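Packaging enzyme P4 (Pseudomonas phage phi13, PDB 4BLP) probably hydrolyses nucleoside triphosphates as a hexameric RecA-like motor that packages RNA into the viral capsid. Local coordinates at residues D[108-113]-D[196-201]; D[87-92]-D[201-206]; D[207-212]-D[250-255]; D[67-72]-D[117-122]. All blocks are in the same frame, centred on the assembly; numbering follows the deposited sequence. Where two conformers were deposited one is given.

Helix 193-205 ties three of the four contacts together. Interaction 1 sets its middle against an edge strand of the small antiparallel sheet, and interaction 2 packs its C-terminal turn on helix 79-91; they share Leu201, and their centres lie about 13 Å apart. The chain then runs straight into interaction 3, a parallel strand pair of the RecA-like core, where Leu253 CD2 comes within 3.5 Å of Ala200 O. Interaction 4 lies on the other outermost strand of the small sheet, its centre about 25 Å from that of interaction 3, yet it meets interaction 1 through Leu197 CD2 and Phe68 CZ, 3.7 Å apart. Val211 of interaction 3 lies near the probable P-loop.

Interaction 1 of 4, residues D[108-113]-D[196-201]; sequences AVVFVP and MLAVAL
An edge strand of the small antiparallel sheet, 110-111, meets helix 193-205 of the RecA-like core here, in a buried contact whose side chains are all aliphatic, one methyl lying against the helix backbone. Val110 does most of the work. Its CG1 is anti to the backbone N (chi1 175°), so CG2 is swung back beside that N and faces the helix. CG2 settles over the backbone of Ala198, 3.7 Å from Ala198 N, and reaches the tip of Leu201, with CD1 4.0 Å away. The other branch, Val110 CG1, meets Leu197 CD2 at 4.0 Å, the side chains crossing at about a right angle. Only a methyl stands on Ala198, consistent with the close approach here: the CA atoms of Val110 and Ala198 are 5.2 Å apart. Strand-on-helix packing thus joins the small antiparallel sheet to a helix of the core, which leads directly into strand 210-213 of the large, mostly parallel sheet. Val109, just ahead of the strand, adds a second touch on the same alanine, its CB lying 3.9 Å from Ala198 CB. It also packs on Leu82 and Leu85 of helix 79-91, its backbone hydrogen-bonded to Asp78 at the end of the adjacent strand 73-78.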
loop_
_atom_site.group_PDB
_atom_site.type_symbol
_atom_site.label_atom_id
_atom_site.label_comp_id
_atom_site.label_asym_id
_atom_site.label_seq_id
_atom_site.Cartn_x
_atom_site.Cartn_y
_atom_site.Cartn_z
ATOM N N ALA D 108 -21.150 21.461 -16.174
ATOM C CA ALA D 108 -20.639 22.699 -15.576
ATOM C C ALA D 108 -21.061 22.901 -14.113
ATOM O O ALA D 108 -20.465 23.731 -13.398
ATOM C CB ALA D 108 -21.128 23.888 -16.397
ATOM N N VAL D 109 -22.135 22.217 -13.681
ATOM C CA VAL D 109 -22.709 22.436 -12.350
ATOM C C VAL D 109 -21.831 21.788 -11.267
ATOM O O VAL D 109 -21.589 22.407 -10.252
ATOM C CB VAL D 109 -24.174 21.917 -12.265
ATOM C CG1 VAL D 109 -24.745 22.099 -10.834
ATOM C CG2 VAL D 109 -25.067 22.622 -13.292
ATOM N N VAL D 110 -21.448 20.503 -11.463
ATOM C CA VAL D 110 -20.554 19.792 -10.521
ATOM C C VAL D 110 -19.552 19.096 -11.394
ATOM O O VAL D 110 -19.954 18.394 -12.348
ATOM C CB VAL D 110 -21.276 18.778 -9.591
ATOM C CG1 VAL D 110 -20.259 18.000 -8.725
ATOM C CG2 VAL D 110 -22.327 19.468 -8.715
ATOM N N PHE D 111 -18.273 19.280 -11.114
ATOM C CA PHE D 111 -17.263 18.632 -11.944
ATOM C C PHE D 111 -16.010 18.373 -11.157
ATOM O O PHE D 111 -15.769 19.020 -10.117
ATOM C CB PHE D 111 -16.927 19.508 -13.192
ATOM C CG PHE D 111 -16.396 20.904 -12.867
ATOM C CD1 PHE D 111 -17.276 21.972 -12.652
ATOM C CD2 PHE D 111 -15.030 21.133 -12.737
ATOM C CE1 PHE D 111 -16.793 23.251 -12.325
ATOM C CE2 PHE D 111 -14.540 22.398 -12.384
ATOM C CZ PHE D 111 -15.429 23.458 -12.187
ATOM N N VAL D 112 -15.202 17.443 -11.663
ATOM C CA VAL D 112 -13.857 17.245 -11.114
ATOM C C VAL D 112 -12.926 18.290 -11.769
ATOM O O VAL D 112 -12.743 18.259 -13.006
ATOM C CB VAL D 112 -13.334 15.809 -11.373
ATOM C CG1 VAL D 112 -11.885 15.661 -10.840
ATOM C CG2 VAL D 112 -14.262 14.791 -10.706
ATOM N N PRO D 113 -12.316 19.207 -10.979
ATOM C CA PRO D 113 -11.379 20.193 -11.577
ATOM C C PRO D 113 -10.141 19.428 -12.018
ATOM O O PRO D 113 -9.659 18.532 -11.292
ATOM C CB PRO D 113 -11.099 21.184 -10.442
ATOM C CG PRO D 113 -11.260 20.328 -9.159
ATOM C CD PRO D 113 -12.419 19.366 -9.512
ATOM N N MET D 196 -24.690 12.624 -10.616
ATOM C CA MET D 196 -25.634 12.417 -9.506
ATOM C C MET D 196 -25.787 13.707 -8.693
ATOM O O MET D 196 -26.915 14.148 -8.484
ATOM C CB MET D 196 -25.126 11.272 -8.606
ATOM C CG MET D 196 -26.087 10.932 -7.435
ATOM S SD MET D 196 -25.988 12.097 -6.031
ATOM C CE MET D 196 -24.311 11.710 -5.446
ATOM N N LEU D 197 -24.673 14.331 -8.279
ATOM C CA LEU D 197 -24.752 15.535 -7.456
ATOM C C LEU D 197 -25.350 16.720 -8.211
ATOM O O LEU D 197 -26.142 17.442 -7.638
ATOM C CB LEU D 197 -23.385 15.922 -6.892
ATOM C CG LEU D 197 -23.415 16.979 -5.771
ATOM C CD1 LEU D 197 -24.366 16.622 -4.584
ATOM C CD2 LEU D 197 -22.024 17.206 -5.241
ATOM N N ALA D 198 -24.943 16.937 -9.462
ATOM C CA ALA D 198 -25.456 18.062 -10.239
ATOM C C ALA D 198 -26.972 17.921 -10.419
ATOM O O ALA D 198 -27.715 18.889 -10.192
ATOM C CB ALA D 198 -24.744 18.129 -11.599
ATOM N N VAL D 199 -27.430 16.716 -10.808
ATOM C CA VAL D 199 -28.867 16.478 -11.042
ATOM C C VAL D 199 -29.633 16.692 -9.720
ATOM O O VAL D 199 -30.688 17.338 -9.721
ATOM C CB VAL D 199 -29.108 15.066 -11.651
ATOM C CG1 VAL D 199 -30.585 14.684 -11.648
ATOM C CG2 VAL D 199 -28.574 15.040 -13.081
ATOM N N ALA D 200 -29.100 16.158 -8.616
ATOM C CA ALA D 200 -29.727 16.342 -7.291
ATOM C C ALA D 200 -29.833 17.813 -6.920
ATOM O O ALA D 200 -30.909 18.268 -6.484
ATOM C CB ALA D 200 -28.925 15.585 -6.221
ATOM N N LEU D 201 -28.723 18.558 -7.048
ATOM C CA LEU D 201 -28.728 19.994 -6.691
ATOM C C LEU D 201 -29.671 20.781 -7.597
ATOM O O LEU D 201 -30.350 21.693 -7.123
ATOM C CB LEU D 201 -27.310 20.579 -6.774
ATOM C CG LEU D 201 -26.347 19.975 -5.712
ATOM C CD1 LEU D 201 -24.926 20.535 -5.906
ATOM C CD2 LEU D 201 -26.879 20.319 -4.266
#

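Interaction 2 of 4, residues D[87-92]-D[201-206]; sequences AALVAS and LLLATA
Two helices approach each other at their C-terminal ends, with the CA atoms of Val90 and Ala206 5.4 Å apart and Ala206 first to leave helical geometry after helix 193-205. The methyl of Ala206 points at the other helix and is gripped by two side chains. Val90 CG2, beside its own backbone N because CG1 is anti to that N (chi1 167°), lies 3.6 Å from Ala206 CB. Leu89 CD2 touches the same methyl at 3.7 Å. That branch is the pivot: CG stands anti to the backbone N, and CD2 lies 3.7 Å from Leu202 O, on the last turn of the opposing helix. It meets Leu203 CD2 tip to tip at 4.1 Å, although Leu203 sets off from its backbone away from helix 79-91. Within its helix, Thr205 OG1 donates to Leu201 O over 2.7 Å from above the carbonyl plane, and that oxygen also takes the Thr205 N-H. Phe99 of helix 95-101 covers both Leu89 and Leu203. Val90 is exposed to solvent, whereas the leucines are buried: a helix-helix packing joining helix 79-91, which follows strand 73-78 of the small antiparallel sheet, to helix 193-205 of the RecA-like core.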
loop_
_atom_site.group_PDB
_atom_site.type_symbol
_atom_site.label_atom_id
_atom_site.label_comp_id
_atom_site.label_asym_id
_atom_site.label_seq_id
_atom_site.Cartn_x
_atom_site.Cartn_y
_atom_site.Cartn_z
ATOM N N ALA D 87 -33.025 27.604 -12.894
ATOM C CA ALA D 87 -34.121 28.506 -13.318
ATOM C C ALA D 87 -34.717 27.994 -14.644
ATOM O O ALA D 87 -35.948 28.023 -14.848
ATOM C CB ALA D 87 -33.594 29.931 -13.482
ATOM N N ALA D 88 -33.829 27.520 -15.549
ATOM C CA ALA D 88 -34.262 26.933 -16.821
ATOM C C ALA D 88 -35.110 25.657 -16.544
ATOM O O ALA D 88 -36.140 25.476 -17.169
ATOM C CB ALA D 88 -33.044 26.604 -17.689
ATOM N N LEU D 89 -34.720 24.829 -15.558
ATOM C CA LEU D 89 -35.477 23.618 -15.223
ATOM C C LEU D 89 -36.868 23.979 -14.664
ATOM O O LEU D 89 -37.872 23.355 -15.050
ATOM C CB LEU D 89 -34.683 22.792 -14.211
ATOM C CG LEU D 89 -35.374 21.576 -13.577
ATOM C CD1 LEU D 89 -35.831 20.551 -14.678
ATOM C CD2 LEU D 89 -34.418 20.907 -12.563
ATOM N N VAL D 90 -36.929 25.009 -13.772
ATOM C CA VAL D 90 -38.218 25.494 -13.222
ATOM C C VAL D 90 -39.145 25.934 -14.390
ATOM O O VAL D 90 -40.350 25.672 -14.388
ATOM C CB VAL D 90 -37.986 26.674 -12.222
ATOM C CG1 VAL D 90 -39.290 27.405 -11.875
ATOM C CG2 VAL D 90 -37.309 26.187 -10.954
ATOM N N ALA D 91 -38.583 26.631 -15.364
ATOM C CA ALA D 91 -39.371 27.140 -16.489
ATOM C C ALA D 91 -39.747 26.055 -17.503
ATOM O O ALA D 91 -40.642 26.277 -18.324
ATOM C CB ALA D 91 -38.588 28.240 -17.202
ATOM N N SER D 92 -39.096 24.897 -17.447
ATOM C CA SER D 92 -39.269 23.816 -18.434
ATOM C C SER D 92 -40.640 23.205 -18.402
ATOM O O SER D 92 -41.131 22.843 -17.346
ATOM C CB SER D 92 -38.224 22.708 -18.231
ATOM O OG SER D 92 -38.397 21.802 -19.323
ATOM N N LEU D 201 -28.723 18.558 -7.048
ATOM C CA LEU D 201 -28.728 19.994 -6.691
ATOM C C LEU D 201 -29.671 20.781 -7.597
ATOM O O LEU D 201 -30.350 21.693 -7.123
ATOM C CB LEU D 201 -27.310 20.579 -6.774
ATOM C CG LEU D 201 -26.347 19.975 -5.712
ATOM C CD1 LEU D 201 -24.926 20.535 -5.906
ATOM C CD2 LEU D 201 -26.879 20.319 -4.266
ATOM N N LEU D 202 -29.710 20.451 -8.900
ATOM C CA LEU D 202 -30.628 21.154 -9.818
ATOM C C LEU D 202 -32.092 20.923 -9.437
ATOM O O LEU D 202 -32.873 21.889 -9.343
ATOM C CB LEU D 202 -30.366 20.711 -11.270
ATOM C CG LEU D 202 -29.117 21.342 -11.902
ATOM C CD1 LEU D 202 -28.646 20.479 -13.140
ATOM C CD2 LEU D 202 -29.417 22.764 -12.337
ATOM N N LEU D 203 -32.467 19.676 -9.202
ATOM C CA LEU D 203 -33.833 19.333 -8.813
ATOM C C LEU D 203 -34.213 19.971 -7.474
ATOM O O LEU D 203 -35.272 20.549 -7.367
ATOM C CB LEU D 203 -33.975 17.816 -8.714
ATOM C CG LEU D 203 -34.038 17.104 -10.073
ATOM C CD1 LEU D 203 -33.758 15.651 -9.883
ATOM C CD2 LEU D 203 -35.424 17.345 -10.794
ATOM N N ALA D 204 -33.333 19.902 -6.467
ATOM C CA ALA D 204 -33.642 20.491 -5.155
ATOM C C ALA D 204 -33.756 22.020 -5.256
ATOM O O ALA D 204 -34.662 22.626 -4.654
ATOM C CB ALA D 204 -32.566 20.085 -4.147
ATOM N N THR D 205 -32.874 22.653 -6.053
ATOM C CA THR D 205 -32.911 24.115 -6.245
ATOM C C THR D 205 -34.228 24.499 -6.938
ATOM O O THR D 205 -34.795 25.583 -6.643
ATOM C CB THR D 205 -31.661 24.581 -7.025
ATOM O OG1 THR D 205 -30.502 24.263 -6.225
ATOM C CG2 THR D 205 -31.643 26.102 -7.303
ATOM N N ALA D 206 -34.714 23.601 -7.844
ATOM C CA ALA D 206 -35.994 23.774 -8.576
ATOM C C ALA D 206 -37.208 23.363 -7.743
ATOM O O ALA D 206 -38.315 23.219 -8.288
ATOM C CB ALA D 206 -35.954 22.984 -9.875
#

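Interaction 3 of 4, residues D[207-212]-D[250-255]; sequences DYRVVI and GVLLVA. With GOL (glycerol), chain J.
Strands 210-213 and 252-257 lie side by side and parallel in the central sheet of the RecA-like core, tight at one end and splayed at the other. At the tight end Ile212 N donates to Val254 O over 2.8 Å, in the carbonyl plane; one step back, where the strands begin to part, Val254 N reaches Val210 O only weakly at 3.4 Å. On one face Val211 CG2 crosses Val254 obliquely, 4.0 Å from its CB; on the other, Ile212 CB lies 4.1 Å from Ala255 CB, at the closest CA approach. Val210 CG1 sits in the crowded position between backbone N and carbonyl carbon (chi1 48°) and runs alongside Leu253, 3.7 Å from its CD2; Ala200 and Ala204 of helix 193-205 cover Leu253.

Towards the start of the strands the chains part, and water and a glycerol, probably from the crystallisation liquor, stand between them. The water accepts from Val210 N and Arg209 NH1 and donates to Leu252 O. Arg209, bent at chi2 and chi3, presents its guanidinium edge to glycerol O2, held by NH1 at 2.7 Å and NH2 at 2.9 Å, while Leu252 CD2 lies over one face near the rim. Glycerol O3 accepts from Leu252 N, and O1 donates to Asp207 OD1. Arg209 NH2 also bonds Asn138 O, so neutral oxygens hold the guanidinium here and would probably leave it charged.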
loop_
_atom_site.group_PDB
_atom_site.type_symbol
_atom_site.label_atom_id
_atom_site.label_comp_id
_atom_site.label_asym_id
_atom_site.label_seq_id
_atom_site.Cartn_x
_atom_site.Cartn_y
_atom_site.Cartn_z
ATOM N N ASP D 207 -37.006 23.184 -6.431
ATOM C CA ASP D 207 -38.032 22.916 -5.410
ATOM C C ASP D 207 -38.686 21.525 -5.512
ATOM O O ASP D 207 -39.836 21.352 -5.092
ATOM C CB ASP D 207 -39.145 24.008 -5.410
ATOM C CG ASP D 207 -39.882 24.132 -4.080
ATOM O OD1 ASP D 207 -39.286 23.781 -3.025
ATOM O OD2 ASP D 207 -41.069 24.524 -4.096
ATOM N N TYR D 208 -37.947 20.531 -6.041
ATOM C CA TYR D 208 -38.397 19.146 -6.024
ATOM C C TYR D 208 -37.963 18.495 -4.724
ATOM O O TYR D 208 -36.834 18.721 -4.271
ATOM C CB TYR D 208 -37.763 18.339 -7.181
ATOM C CG TYR D 208 -38.320 18.640 -8.541
ATOM C CD1 TYR D 208 -37.896 19.754 -9.259
ATOM C CD2 TYR D 208 -39.234 17.788 -9.136
ATOM C CE1 TYR D 208 -38.432 20.055 -10.512
ATOM C CE2 TYR D 208 -39.755 18.059 -10.402
ATOM C CZ TYR D 208 -39.376 19.215 -11.070
ATOM O OH TYR D 208 -39.863 19.472 -12.332
ATOM N N ARG D 209 -38.813 17.623 -4.170
ATOM C CA ARG D 209 -38.382 16.756 -3.079
ATOM C C ARG D 209 -37.681 15.624 -3.786
ATOM O O ARG D 209 -38.350 14.810 -4.430
ATOM C CB ARG D 209 -39.560 16.238 -2.209
ATOM C CG ARG D 209 -39.104 15.154 -1.189
ATOM C CD ARG D 209 -38.039 15.643 -0.178
ATOM N NE ARG D 209 -38.547 16.773 0.608
ATOM C CZ ARG D 209 -37.985 17.972 0.667
ATOM N NH1 ARG D 209 -36.807 18.191 0.090
ATOM N NH2 ARG D 209 -38.574 18.953 1.338
ATOM N N VAL D 210 -36.352 15.593 -3.694
ATOM C CA VAL D 210 -35.559 14.613 -4.439
ATOM C C VAL D 210 -34.935 13.613 -3.487
ATOM O O VAL D 210 -34.370 13.976 -2.446
ATOM C CB VAL D 210 -34.493 15.319 -5.362
ATOM C CG1 VAL D 210 -33.704 16.393 -4.632
ATOM C CG2 VAL D 210 -33.536 14.316 -6.018
ATOM N N VAL D 211 -35.022 12.343 -3.867
ATOM C CA VAL D 211 -34.431 11.231 -3.105
ATOM C C VAL D 211 -33.407 10.580 -4.004
ATOM O O VAL D 211 -33.665 10.430 -5.196
ATOM C CB VAL D 211 -35.559 10.240 -2.694
ATOM C CG1 VAL D 211 -34.989 8.861 -2.332
ATOM C CG2 VAL D 211 -36.433 10.844 -1.576
ATOM N N ILE D 212 -32.275 10.171 -3.444
ATOM C CA ILE D 212 -31.230 9.483 -4.208
ATOM C C ILE D 212 -31.176 8.028 -3.788
ATOM O O ILE D 212 -30.888 7.720 -2.631
ATOM C CB ILE D 212 -29.847 10.155 -4.062
ATOM C CG1 ILE D 212 -29.954 11.640 -4.541
ATOM C CG2 ILE D 212 -28.793 9.402 -4.886
ATOM C CD1 ILE D 212 -29.262 12.589 -3.615
ATOM N N GLY D 250 -28.618 26.104 0.292
ATOM C CA GLY D 250 -29.967 26.198 0.858
ATOM C C GLY D 250 -30.924 25.114 0.367
ATOM O O GLY D 250 -32.129 25.341 0.270
ATOM N N VAL D 251 -30.412 23.914 0.119
ATOM C CA VAL D 251 -31.242 22.809 -0.356
ATOM C C VAL D 251 -31.178 21.647 0.610
ATOM O O VAL D 251 -30.265 21.566 1.444
ATOM C CB VAL D 251 -30.843 22.344 -1.795
ATOM C CG1 VAL D 251 -31.034 23.478 -2.810
ATOM C CG2 VAL D 251 -29.405 21.766 -1.847
ATOM N N LEU D 252 -32.127 20.715 0.450
ATOM C CA LEU D 252 -32.121 19.472 1.214
ATOM C C LEU D 252 -32.120 18.307 0.240
ATOM O O LEU D 252 -32.996 18.245 -0.643
ATOM C CB LEU D 252 -33.333 19.377 2.168
ATOM C CG LEU D 252 -33.475 18.025 2.886
ATOM C CD1 LEU D 252 -32.347 17.833 3.911
ATOM C CD2 LEU D 252 -34.811 17.977 3.659
ATOM N N LEU D 253 -31.143 17.411 0.367
ATOM C CA LEU D 253 -31.092 16.176 -0.409
ATOM C C LEU D 253 -31.371 15.030 0.539
ATOM O O LEU D 253 -30.976 15.095 1.706
ATOM C CB LEU D 253 -29.717 15.934 -1.103
ATOM C CG LEU D 253 -29.318 16.965 -2.157
ATOM C CD1 LEU D 253 -28.006 16.568 -2.847
ATOM C CD2 LEU D 253 -30.427 17.195 -3.158
ATOM N N VAL D 254 -32.046 13.991 0.043
ATOM C CA VAL D 254 -32.356 12.791 0.825
ATOM C C VAL D 254 -31.652 11.642 0.127
ATOM O O VAL D 254 -31.753 11.548 -1.099
ATOM C CB VAL D 254 -33.869 12.540 0.969
ATOM C CG1 VAL D 254 -34.121 11.262 1.792
ATOM C CG2 VAL D 254 -34.551 13.758 1.624
ATOM N N ALA D 255 -30.895 10.812 0.849
ATOM C CA ALA D 255 -30.220 9.705 0.158
ATOM C C ALA D 255 -30.275 8.424 0.959
ATOM O O ALA D 255 -30.071 8.478 2.167
ATOM C CB ALA D 255 -28.767 10.076 -0.091
HETATM C C1 GOL J . -37.933 20.819 -1.917
HETATM O O1 GOL J . -39.098 21.392 -1.341
HETATM C C2 GOL J . -36.718 21.332 -1.181
HETATM O O2 GOL J . -36.794 20.906 0.185
HETATM C C3 GOL J . -35.417 20.859 -1.789
HETATM O O3 GOL J . -34.318 21.593 -1.241
HETATM O O HOH W 1 -34.989 16.555 -1.369
#

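Interaction 4 of 4, residues D[67-72]-D[117-122]; sequences LFAVGS and NVLRAT
Loop-on-strand packing at a subunit boundary joins the outer strand of the small antiparallel sheet, 65-70, to the loop that follows strand 110-111. The loop carries two overlapping type I beta turns, Asn117 to Arg120 and Leu119 to Thr122, and the second begins at the residue that does most of the touching. Leu119 has CG anti to the carbonyl carbon (chi1 -65°); CD1 continues the chain anti (chi2 174°) while CD2 branches off, so the two methyls reach different residues of the strand. CD1 rests 4.0 Å from Ala69 CB, and CD2 lies 4.2 Å from Leu67 CD2, where the leucines cross obliquely. Leu67 and Ala69 both direct their side chains at the loop, while Phe68 between them points the opposite way, onto Leu242 and Ile245 of helix 233-248. The same Leu67 CD2 also approaches Thr122 OG1 at 4.1 Å. The backbones stand well apart, the CA atoms of Ala69 and Leu119 8.3 Å from each other, so side-chain ends bridge the interval.

Outward, the turn is held by a neighbouring subunit: Arg120 NE bonds Val39 O of that subunit, and Asn117 ND2 bonds Glu41 OE2 of the same neighbour. Within the turn, Asn117 O takes two donors, Arg120 N at 3.1 Å and Arg120 NH1 at 3.0 Å, the latter from well above the carbonyl plane.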
loop_
_atom_site.group_PDB
_atom_site.type_symbol
_atom_site.label_atom_id
_atom_site.label_comp_id
_atom_site.label_asym_id
_atom_site.label_seq_id
_atom_site.Cartn_x
_atom_site.Cartn_y
_atom_site.Cartn_z
ATOM N N LEU D 67 -14.673 24.740 -4.085
ATOM C CA LEU D 67 -13.867 23.521 -4.144
ATOM C C LEU D 67 -14.104 22.703 -2.875
ATOM O O LEU D 67 -14.085 23.254 -1.767
ATOM C CB LEU D 67 -12.371 23.905 -4.228
ATOM C CG LEU D 67 -11.358 22.746 -4.221
ATOM C CD1 LEU D 67 -11.444 21.935 -5.560
ATOM C CD2 LEU D 67 -9.924 23.303 -4.024
ATOM N N PHE D 68 -14.326 21.397 -3.020
ATOM C CA PHE D 68 -14.473 20.494 -1.879
ATOM C C PHE D 68 -13.953 19.125 -2.295
ATOM O O PHE D 68 -13.404 18.970 -3.397
ATOM C CB PHE D 68 -15.935 20.448 -1.384
ATOM C CG PHE D 68 -16.976 19.911 -2.356
ATOM C CD1 PHE D 68 -17.426 20.689 -3.426
ATOM C CD2 PHE D 68 -17.566 18.667 -2.150
ATOM C CE1 PHE D 68 -18.441 20.216 -4.287
ATOM C CE2 PHE D 68 -18.583 18.208 -2.994
ATOM C CZ PHE D 68 -18.987 18.967 -4.079
ATOM N N ALA D 69 -14.089 18.129 -1.413
ATOM C CA ALA D 69 -13.580 16.815 -1.763
ATOM C C ALA D 69 -14.415 15.735 -1.153
ATOM O O ALA D 69 -14.956 15.923 -0.059
ATOM C CB ALA D 69 -12.121 16.680 -1.261
ATOM N N VAL D 70 -14.465 14.578 -1.821
ATOM C CA VAL D 70 -15.056 13.365 -1.214
ATOM C C VAL D 70 -13.942 12.308 -1.338
ATOM O O VAL D 70 -13.526 11.974 -2.458
ATOM C CB VAL D 70 -16.423 12.951 -1.815
ATOM C CG1 VAL D 70 -17.525 13.978 -1.494
ATOM C CG2 VAL D 70 -16.360 12.655 -3.281
ATOM N N GLY D 71 -13.388 11.865 -0.204
ATOM C CA GLY D 71 -12.198 11.009 -0.246
ATOM C C GLY D 71 -11.084 11.787 -0.944
ATOM O O GLY D 71 -10.897 12.994 -0.691
ATOM N N SER D 72 -10.421 11.151 -1.894
ATOM C CA SER D 72 -9.329 11.806 -2.630
ATOM C C SER D 72 -9.870 12.495 -3.906
ATOM O O SER D 72 -9.077 13.000 -4.708
ATOM C CB SER D 72 -8.271 10.765 -3.002
ATOM O OG SER D 72 -8.846 9.806 -3.877
ATOM N N ASN D 117 -2.945 17.774 -9.017
ATOM C CA ASN D 117 -2.744 18.001 -7.562
ATOM C C ASN D 117 -3.507 19.230 -7.083
ATOM O O ASN D 117 -2.979 20.062 -6.322
ATOM C CB ASN D 117 -1.249 18.212 -7.294
ATOM C CG ASN D 117 -0.432 16.976 -7.502
ATOM O OD1 ASN D 117 -0.960 15.864 -7.485
ATOM N ND2 ASN D 117 0.875 17.155 -7.646
ATOM N N VAL D 118 -4.768 19.354 -7.507
ATOM C CA VAL D 118 -5.584 20.537 -7.211
ATOM C C VAL D 118 -5.834 20.760 -5.697
ATOM O O VAL D 118 -6.039 21.899 -5.294
ATOM C CB VAL D 118 -6.913 20.471 -8.006
ATOM C CG1 VAL D 118 -7.843 19.383 -7.453
ATOM C CG2 VAL D 118 -7.603 21.836 -8.036
ATOM N N LEU D 119 -5.810 19.709 -4.881
ATOM C CA LEU D 119 -6.068 19.920 -3.445
ATOM C C LEU D 119 -4.811 20.280 -2.616
ATOM O O LEU D 119 -4.900 20.399 -1.379
ATOM C CB LEU D 119 -6.673 18.615 -2.848
ATOM C CG LEU D 119 -8.063 18.245 -3.411
ATOM C CD1 LEU D 119 -8.508 16.870 -2.872
ATOM C CD2 LEU D 119 -9.108 19.309 -3.038
ATOM N N ARG D 120 -3.665 20.486 -3.281
ATOM C CA ARG D 120 -2.370 20.666 -2.595
ATOM C C ARG D 120 -2.307 21.871 -1.623
ATOM O O ARG D 120 -1.488 21.861 -0.688
ATOM C CB ARG D 120 -1.240 20.792 -3.634
ATOM C CG ARG D 120 -1.349 22.068 -4.504
ATOM C CD ARG D 120 -0.211 22.030 -5.516
ATOM N NE ARG D 120 -0.195 23.175 -6.418
ATOM C CZ ARG D 120 -0.856 23.198 -7.575
ATOM N NH1 ARG D 120 -1.620 22.166 -7.934
ATOM N NH2 ARG D 120 -0.745 24.240 -8.389
ATOM N N ALA D 121 -3.131 22.904 -1.844
ATOM C CA ALA D 121 -3.061 24.101 -0.988
ATOM C C ALA D 121 -4.128 24.057 0.118
ATOM O O ALA D 121 -4.179 24.967 0.932
ATOM C CB ALA D 121 -3.266 25.354 -1.828
ATOM N N THR D 122 -4.974 23.021 0.109
ATOM C CA THR D 122 -6.104 22.868 1.046
ATOM C C THR D 122 -6.110 21.476 1.637
ATOM O O THR D 122 -7.008 20.673 1.332
ATOM C CB THR D 122 -7.443 23.115 0.282
ATOM O OG1 THR D 122 -7.505 22.234 -0.849
ATOM C CG2 THR D 122 -7.618 24.583 -0.153
#